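Local atomic coordinates of cytosolic IMP-GMP specific 5'-nucleotidase (Legionella pneumophila subsp. pneumophila, PDB entry 4OHF), a protein that probably hydrolyses purine nucleoside 5'-monophosphates such as IMP and GMP in the cytosol, as a magnesium-dependent 5'-nucleotidase of the HAD superfamily. Residues Met24-Ile29 and Lys34-Leu39; Thr172-Ile177 and Tyr213-Leu218. All coordinates share one frame; numbering follows the deposited sequence.

Interaction 1: Met24-Ile29 and Lys34-Leu39; sequences MDHTLI and KNFESL. With MG (magnesium ion), chain J; PO4 (phosphate ion), chain H.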
ATOM      1  N   MET B  24     -32.988   3.084   4.642  1.00 37.65           N
ATOM      2  CA  MET B  24     -34.259   2.535   5.127  1.00 36.97           C
ATOM      3  C   MET B  24     -34.197   1.737   6.433  1.00 37.11           C
ATOM      4  O   MET B  24     -34.720   2.179   7.459  1.00 38.42           O
ATOM      5  CB  MET B  24     -34.928   1.674   4.054  1.00 34.42           C
ATOM      6  CG  MET B  24     -36.199   1.023   4.541  1.00 36.41           C
ATOM      7  SD  MET B  24     -37.065  -0.013   3.319  1.00 42.97           S
ATOM      8  CE  MET B  24     -36.047  -1.470   3.300  1.00 39.51           C
ATOM      9  N   ASP B  25     -33.578   0.564   6.406  1.00 36.79           N
ATOM     10  CA  ASP B  25     -33.505  -0.260   7.602  1.00 38.29           C
ATOM     11  C   ASP B  25     -32.648   0.351   8.706  1.00 38.05           C
ATOM     12  O   ASP B  25     -31.438   0.461   8.572  1.00 39.33           O
ATOM     13  CB  ASP B  25     -33.003  -1.663   7.242  1.00 41.27           C
ATOM     14  CG  ASP B  25     -33.984  -2.425   6.354  1.00 43.82           C
ATOM     15  OD1 ASP B  25     -35.128  -2.690   6.787  1.00 45.26           O
ATOM     16  OD2 ASP B  25     -33.613  -2.754   5.210  1.00 45.35           O
ATOM     17  N   HIS B  26     -33.309   0.761   9.786  1.00 37.14           N
ATOM     18  CA  HIS B  26     -32.702   1.373  10.977  1.00 36.12           C
ATOM     19  C   HIS B  26     -32.587   2.893  10.948  1.00 36.92           C
ATOM     20  O   HIS B  26     -32.200   3.494  11.949  1.00 37.76           O
ATOM     21  CB  HIS B  26     -31.338   0.759  11.307  1.00 34.89           C
ATOM     22  CG  HIS B  26     -31.385  -0.717  11.542  1.00 38.06           C
ATOM     23  ND1 HIS B  26     -31.033  -1.640  10.579  1.00 40.03           N
ATOM     24  CD2 HIS B  26     -31.800  -1.436  12.614  1.00 39.93           C
ATOM     25  CE1 HIS B  26     -31.231  -2.861  11.044  1.00 38.39           C
ATOM     26  NE2 HIS B  26     -31.695  -2.766  12.277  1.00 38.15           N
ATOM     27  N   THR B  27     -32.909   3.525   9.820  1.00 35.49           N
ATOM     28  CA  THR B  27     -32.868   4.982   9.784  1.00 35.05           C
ATOM     29  C   THR B  27     -34.309   5.451   9.633  1.00 36.05           C
ATOM     30  O   THR B  27     -34.908   5.918  10.600  1.00 36.61           O
ATOM     31  CB  THR B  27     -31.987   5.527   8.631  1.00 34.88           C
ATOM     32  OG1 THR B  27     -30.631   5.128   8.840  1.00 29.69           O
ATOM     33  CG2 THR B  27     -32.038   7.051   8.590  1.00 29.99           C
ATOM     34  N   LEU B  28     -34.871   5.304   8.436  1.00 37.20           N
ATOM     35  CA  LEU B  28     -36.258   5.703   8.178  1.00 38.56           C
ATOM     36  C   LEU B  28     -37.242   4.801   8.902  1.00 40.37           C
ATOM     37  O   LEU B  28     -38.263   5.267   9.400  1.00 40.71           O
ATOM     38  CB  LEU B  28     -36.574   5.655   6.683  1.00 37.52           C
ATOM     39  CG  LEU B  28     -38.040   5.823   6.273  1.00 37.49           C
ATOM     40  CD1 LEU B  28     -38.602   7.164   6.749  1.00 37.28           C
ATOM     41  CD2 LEU B  28     -38.121   5.720   4.763  1.00 38.31           C
ATOM     42  N   ILE B  29     -36.948   3.504   8.931  1.00 40.30           N
ATOM     43  CA  ILE B  29     -37.808   2.542   9.606  1.00 41.16           C
ATOM     44  C   ILE B  29     -37.108   2.006  10.854  1.00 41.62           C
ATOM     45  O   ILE B  29     -36.044   1.403  10.772  1.00 41.31           O
ATOM     46  CB  ILE B  29     -38.159   1.397   8.653  1.00 41.68           C
ATOM     47  CG1 ILE B  29     -39.073   1.940   7.555  1.00 43.34           C
ATOM     48  CG2 ILE B  29     -38.831   0.259   9.402  1.00 40.13           C
ATOM     49  CD1 ILE B  29     -39.411   0.936   6.472  1.00 46.37           C
ATOM     50  N   LYS B  34     -32.886  -4.908  20.529  1.00 49.26           N
ATOM     51  CA  LYS B  34     -32.639  -6.146  21.250  1.00 47.92           C
ATOM     52  C   LYS B  34     -33.136  -7.331  20.443  1.00 45.77           C
ATOM     53  O   LYS B  34     -32.378  -8.255  20.154  1.00 46.28           O
ATOM     54  CB  LYS B  34     -33.342  -6.109  22.602  1.00 50.36           C
ATOM     55  CG  LYS B  34     -32.468  -6.542  23.767  1.00 54.03           C
ATOM     56  CD  LYS B  34     -32.683  -7.983  24.191  1.00 54.16           C
ATOM     57  CE  LYS B  34     -34.039  -8.191  24.858  1.00 56.50           C
ATOM     58  NZ  LYS B  34     -35.193  -8.105  23.902  1.00 56.90           N
ATOM     59  N   ASN B  35     -34.406  -7.300  20.068  1.00 42.84           N
ATOM     60  CA  ASN B  35     -34.965  -8.398  19.306  1.00 44.88           C
ATOM     61  C   ASN B  35     -34.223  -8.659  18.007  1.00 44.52           C
ATOM     62  O   ASN B  35     -33.961  -9.813  17.652  1.00 43.14           O
ATOM     63  CB  ASN B  35     -36.442  -8.153  19.011  1.00 46.39           C
ATOM     64  CG  ASN B  35     -37.286  -8.173  20.258  1.00 48.82           C
ATOM     65  OD1 ASN B  35     -36.921  -8.803  21.251  1.00 52.49           O
ATOM     66  ND2 ASN B  35     -38.425  -7.491  20.219  1.00 49.38           N
ATOM     67  N   PHE B  36     -33.885  -7.584  17.305  1.00 44.46           N
ATOM     68  CA  PHE B  36     -33.183  -7.706  16.041  1.00 45.11           C
ATOM     69  C   PHE B  36     -31.759  -8.241  16.223  1.00 46.08           C
ATOM     70  O   PHE B  36     -31.325  -9.113  15.458  1.00 45.12           O
ATOM     71  CB  PHE B  36     -33.185  -6.358  15.320  1.00 43.96           C
ATOM     72  CG  PHE B  36     -32.479  -6.371  14.001  1.00 42.95           C
ATOM     73  CD1 PHE B  36     -31.091  -6.270  13.935  1.00 42.46           C
ATOM     74  CD2 PHE B  36     -33.199  -6.508  12.816  1.00 44.12           C
ATOM     75  CE1 PHE B  36     -30.430  -6.309  12.704  1.00 42.45           C
ATOM     76  CE2 PHE B  36     -32.545  -6.552  11.579  1.00 42.58           C
ATOM     77  CZ  PHE B  36     -31.158  -6.453  11.526  1.00 42.08           C
ATOM     78  N   GLU B  37     -31.032  -7.734  17.221  1.00 46.19           N
ATOM     79  CA  GLU B  37     -29.668  -8.211  17.460  1.00 48.26           C
ATOM     80  C   GLU B  37     -29.742  -9.694  17.776  1.00 48.05           C
ATOM     81  O   GLU B  37     -29.001 -10.493  17.224  1.00 48.70           O
ATOM     82  CB  GLU B  37     -29.008  -7.498  18.640  1.00 50.03           C
ATOM     83  CG  GLU B  37     -28.499  -6.103  18.374  1.00 54.71           C
ATOM     84  CD  GLU B  37     -27.403  -6.041  17.316  1.00 58.31           C
ATOM     85  OE1 GLU B  37     -26.745  -7.069  17.033  1.00 55.57           O
ATOM     86  OE2 GLU B  37     -27.193  -4.931  16.774  1.00 62.75           O
ATOM     87  N   SER B  38     -30.648 -10.042  18.678  1.00 49.05           N
ATOM     88  CA  SER B  38     -30.849 -11.423  19.081  1.00 49.72           C
ATOM     89  C   SER B  38     -31.100 -12.347  17.894  1.00 48.55           C
ATOM     90  O   SER B  38     -30.519 -13.433  17.821  1.00 49.36           O
ATOM     91  CB  SER B  38     -32.018 -11.515  20.056  1.00 49.91           C
ATOM     92  OG  SER B  38     -32.284 -12.872  20.353  1.00 53.85           O
ATOM     93  N   LEU B  39     -31.958 -11.922  16.968  1.00 46.12           N
ATOM     94  CA  LEU B  39     -32.252 -12.733  15.799  1.00 45.87           C
ATOM     95  C   LEU B  39     -30.939 -12.984  15.061  1.00 47.13           C
ATOM     96  O   LEU B  39     -30.562 -14.137  14.821  1.00 48.13           O
ATOM     97  CB  LEU B  39     -33.229 -12.010  14.871  1.00 45.44           C
ATOM     98  CG  LEU B  39     -34.193 -12.836  14.007  1.00 45.30           C
ATOM     99  CD1 LEU B  39     -34.482 -12.067  12.738  1.00 44.34           C
ATOM    100  CD2 LEU B  39     -33.611 -14.199  13.664  1.00 46.05           C
TER
HETATM  101 MG    MG J 503     -29.633   1.129   7.634  1.00 44.78          MG
HETATM  102  P   PO4 H 501     -30.626  -0.332   4.479  1.00 42.93           P
HETATM  103  O1  PO4 H 501     -30.733  -1.809   4.335  1.00 41.46           O
HETATM  104  O2  PO4 H 501     -30.182   0.011   5.846  1.00 42.08           O
HETATM  105  O3  PO4 H 501     -31.954   0.289   4.224  1.00 38.19           O
HETATM  106  O4  PO4 H 501     -29.627   0.185   3.510  1.00 45.64           O
HETATM  107  O   HOH W   1     -28.252  -0.418   7.454  1.00 61.37           O
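His-26 points its ring edge into the face of Phe-36. The two form a T-shaped (edge-to-face) pair. His-26 belongs to the DxDxT sequence, the first motif of the HAD fold, which follows strand 19-22. Its helical turn 24-28 has a wide pi-type form, as in the HAD squiggle. Phe-36 lies near the start of helix 33-51. The ring planes stand at 84°, with centroids 4.7 Å apart. NE2 of His-26 sits over the middle of the Phe-36 ring. CE1 of His-26 lies beside it and comes within 3.6 Å of CZ of Phe-36. The phenylalanine has CG anti to its backbone N (chi1 180°), which carries the ring out toward the turn. Tyr-31 meets both rings and completes a small aromatic group.

The same turn also holds the metal and the phosphate. The backbone O of Asp-25 binds magnesium at 2.1 Å. Asp-23, Asp-303, a water and the phosphate O2 are also ligands. The phosphate probably comes from the crystallisation liquor, but it may mark where the substrate phosphate binds. The carboxylate of Asp-25 is held by Tyr-31 through OD1 and by Ser-211 through OD2. Inside the turn, Met-24 O accepts from both Thr-27 N and Ile-29 N. Phosphate O3 takes a bond from Asp-25 N at 2.7 Å and a weak one from Met-24 N at 3.0 Å.

Interaction 2: Thr172-Ile177 and Tyr213-Leu218; sequences TLKNII and YSYSKL
Lys-174 NZ is engaged by two groups: it hydrogen-bonds to Ser-211 OG and forms an off-centre cation-pi contact with the ring of Tyr-215. The distance from NZ of Lys-174 to the centroid of the Tyr-215 ring is 4.3 Å, at 33° from the ring normal. NZ lies toward the CE2 and CD2 side. The middle of the ring is taken by the chain itself. CD of Lys-174 stands 3.7 Å from the centroid of the Tyr-215 ring, 4° off the normal, in a CH-pi contact. A bend at chi2 (-77°) turns the lysine chain across the face.

Helix 213-224 follows strand 204-208 of the HAD core sheet. Helix 172-178 comes from the region between strands 19-22 and 204-208, consistent with the place where C1 caps are inserted. Between residues 172-177 and 213-218, both contacts run through the Tyr-215 ring. Tyr-215 and Leu-218 also touch Ile-178.

Ile-177 comes to that ring from another direction. Its CG1 and CD1 lie at the edge, near the ring plane, and CD1 of Ile-177 is 3.8 Å from CE1 of Tyr-215. At the same end, Tyr-215 OH is hydrogen-bonded to Tyr-31 OH.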
ATOM      1  N   THR B 172     -32.864 -15.297   4.806  1.00 67.22           N
ATOM      2  CA  THR B 172     -33.358 -15.981   5.997  1.00 66.03           C
ATOM      3  C   THR B 172     -33.769 -14.953   7.057  1.00 63.57           C
ATOM      4  O   THR B 172     -34.786 -15.112   7.727  1.00 62.09           O
ATOM      5  CB  THR B 172     -32.275 -16.926   6.593  1.00 68.53           C
ATOM      6  OG1 THR B 172     -30.968 -16.376   6.357  1.00 71.88           O
ATOM      7  CG2 THR B 172     -32.356 -18.307   5.956  1.00 69.30           C
ATOM      8  N   LEU B 173     -32.977 -13.891   7.192  1.00 61.23           N
ATOM      9  CA  LEU B 173     -33.258 -12.837   8.156  1.00 58.20           C
ATOM     10  C   LEU B 173     -34.503 -12.077   7.709  1.00 58.44           C
ATOM     11  O   LEU B 173     -35.391 -11.799   8.517  1.00 56.83           O
ATOM     12  CB  LEU B 173     -32.076 -11.867   8.241  1.00 56.86           C
ATOM     13  CG  LEU B 173     -31.849 -11.045   9.513  1.00 56.13           C
ATOM     14  CD1 LEU B 173     -30.995  -9.842   9.158  1.00 54.69           C
ATOM     15  CD2 LEU B 173     -33.158 -10.587  10.106  1.00 55.83           C
ATOM     16  N   LYS B 174     -34.565 -11.756   6.415  1.00 57.77           N
ATOM     17  CA  LYS B 174     -35.688 -11.005   5.856  1.00 58.66           C
ATOM     18  C   LYS B 174     -37.022 -11.715   6.066  1.00 58.15           C
ATOM     19  O   LYS B 174     -37.985 -11.118   6.548  1.00 56.50           O
ATOM     20  CB  LYS B 174     -35.491 -10.767   4.356  1.00 58.48           C
ATOM     21  CG  LYS B 174     -34.194 -10.086   3.964  1.00 61.66           C
ATOM     22  CD  LYS B 174     -34.217  -8.588   4.229  1.00 64.01           C
ATOM     23  CE  LYS B 174     -32.987  -7.932   3.611  1.00 65.58           C
ATOM     24  NZ  LYS B 174     -32.878  -6.486   3.942  1.00 67.37           N
ATOM     25  N   ASN B 175     -37.076 -12.990   5.701  1.00 58.10           N
ATOM     26  CA  ASN B 175     -38.312 -13.754   5.828  1.00 59.10           C
ATOM     27  C   ASN B 175     -38.810 -13.824   7.261  1.00 58.11           C
ATOM     28  O   ASN B 175     -40.011 -13.709   7.512  1.00 57.17           O
ATOM     29  CB  ASN B 175     -38.138 -15.168   5.262  1.00 61.47           C
ATOM     30  CG  ASN B 175     -38.019 -15.185   3.736  1.00 63.66           C
ATOM     31  OD1 ASN B 175     -38.339 -14.201   3.055  1.00 63.62           O
ATOM     32  ND2 ASN B 175     -37.572 -16.317   3.195  1.00 65.30           N
ATOM     33  N   ILE B 176     -37.892 -14.012   8.202  1.00 57.29           N
ATOM     34  CA  ILE B 176     -38.269 -14.085   9.599  1.00 54.71           C
ATOM     35  C   ILE B 176     -38.847 -12.766  10.112  1.00 54.75           C
ATOM     36  O   ILE B 176     -39.837 -12.775  10.843  1.00 54.18           O
ATOM     37  CB  ILE B 176     -37.081 -14.478  10.492  1.00 53.73           C
ATOM     38  CG1 ILE B 176     -36.673 -15.918  10.207  1.00 52.71           C
ATOM     39  CG2 ILE B 176     -37.469 -14.350  11.950  1.00 51.21           C
ATOM     40  CD1 ILE B 176     -35.519 -16.401  11.052  1.00 53.41           C
ATOM     41  N   ILE B 177     -38.253 -11.629   9.749  1.00 54.72           N
ATOM     42  CA  ILE B 177     -38.812 -10.373  10.240  1.00 55.05           C
ATOM     43  C   ILE B 177     -40.116 -10.056   9.504  1.00 54.81           C
ATOM     44  O   ILE B 177     -41.001  -9.419  10.063  1.00 55.00           O
ATOM     45  CB  ILE B 177     -37.810  -9.160  10.151  1.00 53.52           C
ATOM     46  CG1 ILE B 177     -37.868  -8.512   8.786  1.00 54.58           C
ATOM     47  CG2 ILE B 177     -36.408  -9.591  10.493  1.00 54.54           C
ATOM     48  CD1 ILE B 177     -38.841  -7.373   8.740  1.00 54.29           C
ATOM     49  N   TYR B 213     -36.333  -4.363  -3.509  1.00 47.12           N
ATOM     50  CA  TYR B 213     -37.629  -3.709  -3.592  1.00 46.64           C
ATOM     51  C   TYR B 213     -38.816  -4.479  -3.029  1.00 46.68           C
ATOM     52  O   TYR B 213     -39.660  -3.902  -2.342  1.00 46.59           O
ATOM     53  CB  TYR B 213     -37.914  -3.311  -5.038  1.00 46.02           C
ATOM     54  CG  TYR B 213     -39.208  -2.542  -5.221  1.00 48.24           C
ATOM     55  CD1 TYR B 213     -39.437  -1.339  -4.546  1.00 46.61           C
ATOM     56  CD2 TYR B 213     -40.194  -3.007  -6.087  1.00 47.43           C
ATOM     57  CE1 TYR B 213     -40.603  -0.631  -4.732  1.00 49.58           C
ATOM     58  CE2 TYR B 213     -41.370  -2.302  -6.279  1.00 49.41           C
ATOM     59  CZ  TYR B 213     -41.573  -1.123  -5.602  1.00 50.65           C
ATOM     60  OH  TYR B 213     -42.774  -0.470  -5.755  1.00 54.91           O
ATOM     61  N   SER B 214     -38.898  -5.770  -3.321  1.00 46.79           N
ATOM     62  CA  SER B 214     -40.018  -6.564  -2.822  1.00 48.22           C
ATOM     63  C   SER B 214     -40.144  -6.419  -1.303  1.00 47.62           C
ATOM     64  O   SER B 214     -41.248  -6.320  -0.765  1.00 46.50           O
ATOM     65  CB  SER B 214     -39.839  -8.040  -3.203  1.00 49.21           C
ATOM     66  OG  SER B 214     -38.677  -8.604  -2.608  1.00 53.98           O
ATOM     67  N   TYR B 215     -39.002  -6.385  -0.623  1.00 48.15           N
ATOM     68  CA  TYR B 215     -38.960  -6.254   0.831  1.00 47.69           C
ATOM     69  C   TYR B 215     -39.231  -4.820   1.276  1.00 46.28           C
ATOM     70  O   TYR B 215     -39.907  -4.600   2.278  1.00 46.30           O
ATOM     71  CB  TYR B 215     -37.595  -6.710   1.351  1.00 48.07           C
ATOM     72  CG  TYR B 215     -37.404  -6.550   2.839  1.00 50.05           C
ATOM     73  CD1 TYR B 215     -37.960  -7.453   3.739  1.00 48.74           C
ATOM     74  CD2 TYR B 215     -36.654  -5.494   3.345  1.00 50.11           C
ATOM     75  CE1 TYR B 215     -37.768  -7.308   5.109  1.00 50.10           C
ATOM     76  CE2 TYR B 215     -36.458  -5.340   4.711  1.00 51.94           C
ATOM     77  CZ  TYR B 215     -37.018  -6.252   5.590  1.00 51.81           C
ATOM     78  OH  TYR B 215     -36.828  -6.092   6.948  1.00 50.86           O
ATOM     79  N   SER B 216     -38.711  -3.851   0.531  1.00 44.35           N
ATOM     80  CA  SER B 216     -38.904  -2.448   0.871  1.00 45.37           C
ATOM     81  C   SER B 216     -40.335  -2.005   0.704  1.00 46.27           C
ATOM     82  O   SER B 216     -40.822  -1.166   1.455  1.00 47.07           O
ATOM     83  CB  SER B 216     -38.026  -1.551  -0.001  1.00 43.30           C
ATOM     84  OG  SER B 216     -36.676  -1.943   0.099  1.00 46.96           O
ATOM     85  N   LYS B 217     -41.005  -2.552  -0.299  1.00 49.04           N
ATOM     86  CA  LYS B 217     -42.392  -2.192  -0.567  1.00 51.55           C
ATOM     87  C   LYS B 217     -43.271  -2.643   0.586  1.00 51.56           C
ATOM     88  O   LYS B 217     -44.183  -1.925   0.992  1.00 52.33           O
ATOM     89  CB  LYS B 217     -42.864  -2.833  -1.883  1.00 53.15           C
ATOM     90  CG  LYS B 217     -44.088  -2.157  -2.482  1.00 57.50           C
ATOM     91  CD  LYS B 217     -44.378  -2.608  -3.911  1.00 60.47           C
ATOM     92  CE  LYS B 217     -44.874  -4.045  -3.963  1.00 62.57           C
ATOM     93  NZ  LYS B 217     -45.316  -4.430  -5.336  1.00 63.01           N
ATOM     94  N   LEU B 218     -42.974  -3.828   1.115  1.00 51.96           N
ATOM     95  CA  LEU B 218     -43.716  -4.399   2.235  1.00 52.87           C
ATOM     96  C   LEU B 218     -43.506  -3.569   3.504  1.00 53.67           C
ATOM     97  O   LEU B 218     -44.459  -3.068   4.117  1.00 52.86           O
ATOM     98  CB  LEU B 218     -43.224  -5.806   2.506  1.00 52.91           C
ATOM     99  CG  LEU B 218     -44.210  -6.829   3.048  1.00 57.35           C
ATOM    100  CD1 LEU B 218     -43.380  -7.946   3.662  1.00 59.54           C
ATOM    101  CD2 LEU B 218     -45.164  -6.239   4.067  1.00 55.45           C
TER

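Both segments of interaction 1 precede those of interaction 2 in the sequence. The two centres are 12 Å apart, and the contacts touch directly. Leu-39 of helix 33-51 packs on Leu-173 and Ile-176 of helix 172-178. Met-24 of the turn 24-28 packs on Ser-216 of helix 213-224. Strands 19-22 and 204-208, which lead to the turn 24-28 and to helix 213-224, are parallel neighbours in the mixed sheet. The magnesium and phosphate sit directly on the turn of interaction 1. Lys-174 of interaction 2 is about 5 Å from the phosphate at the nearest side-chain atoms, so interaction 2 borders the same site.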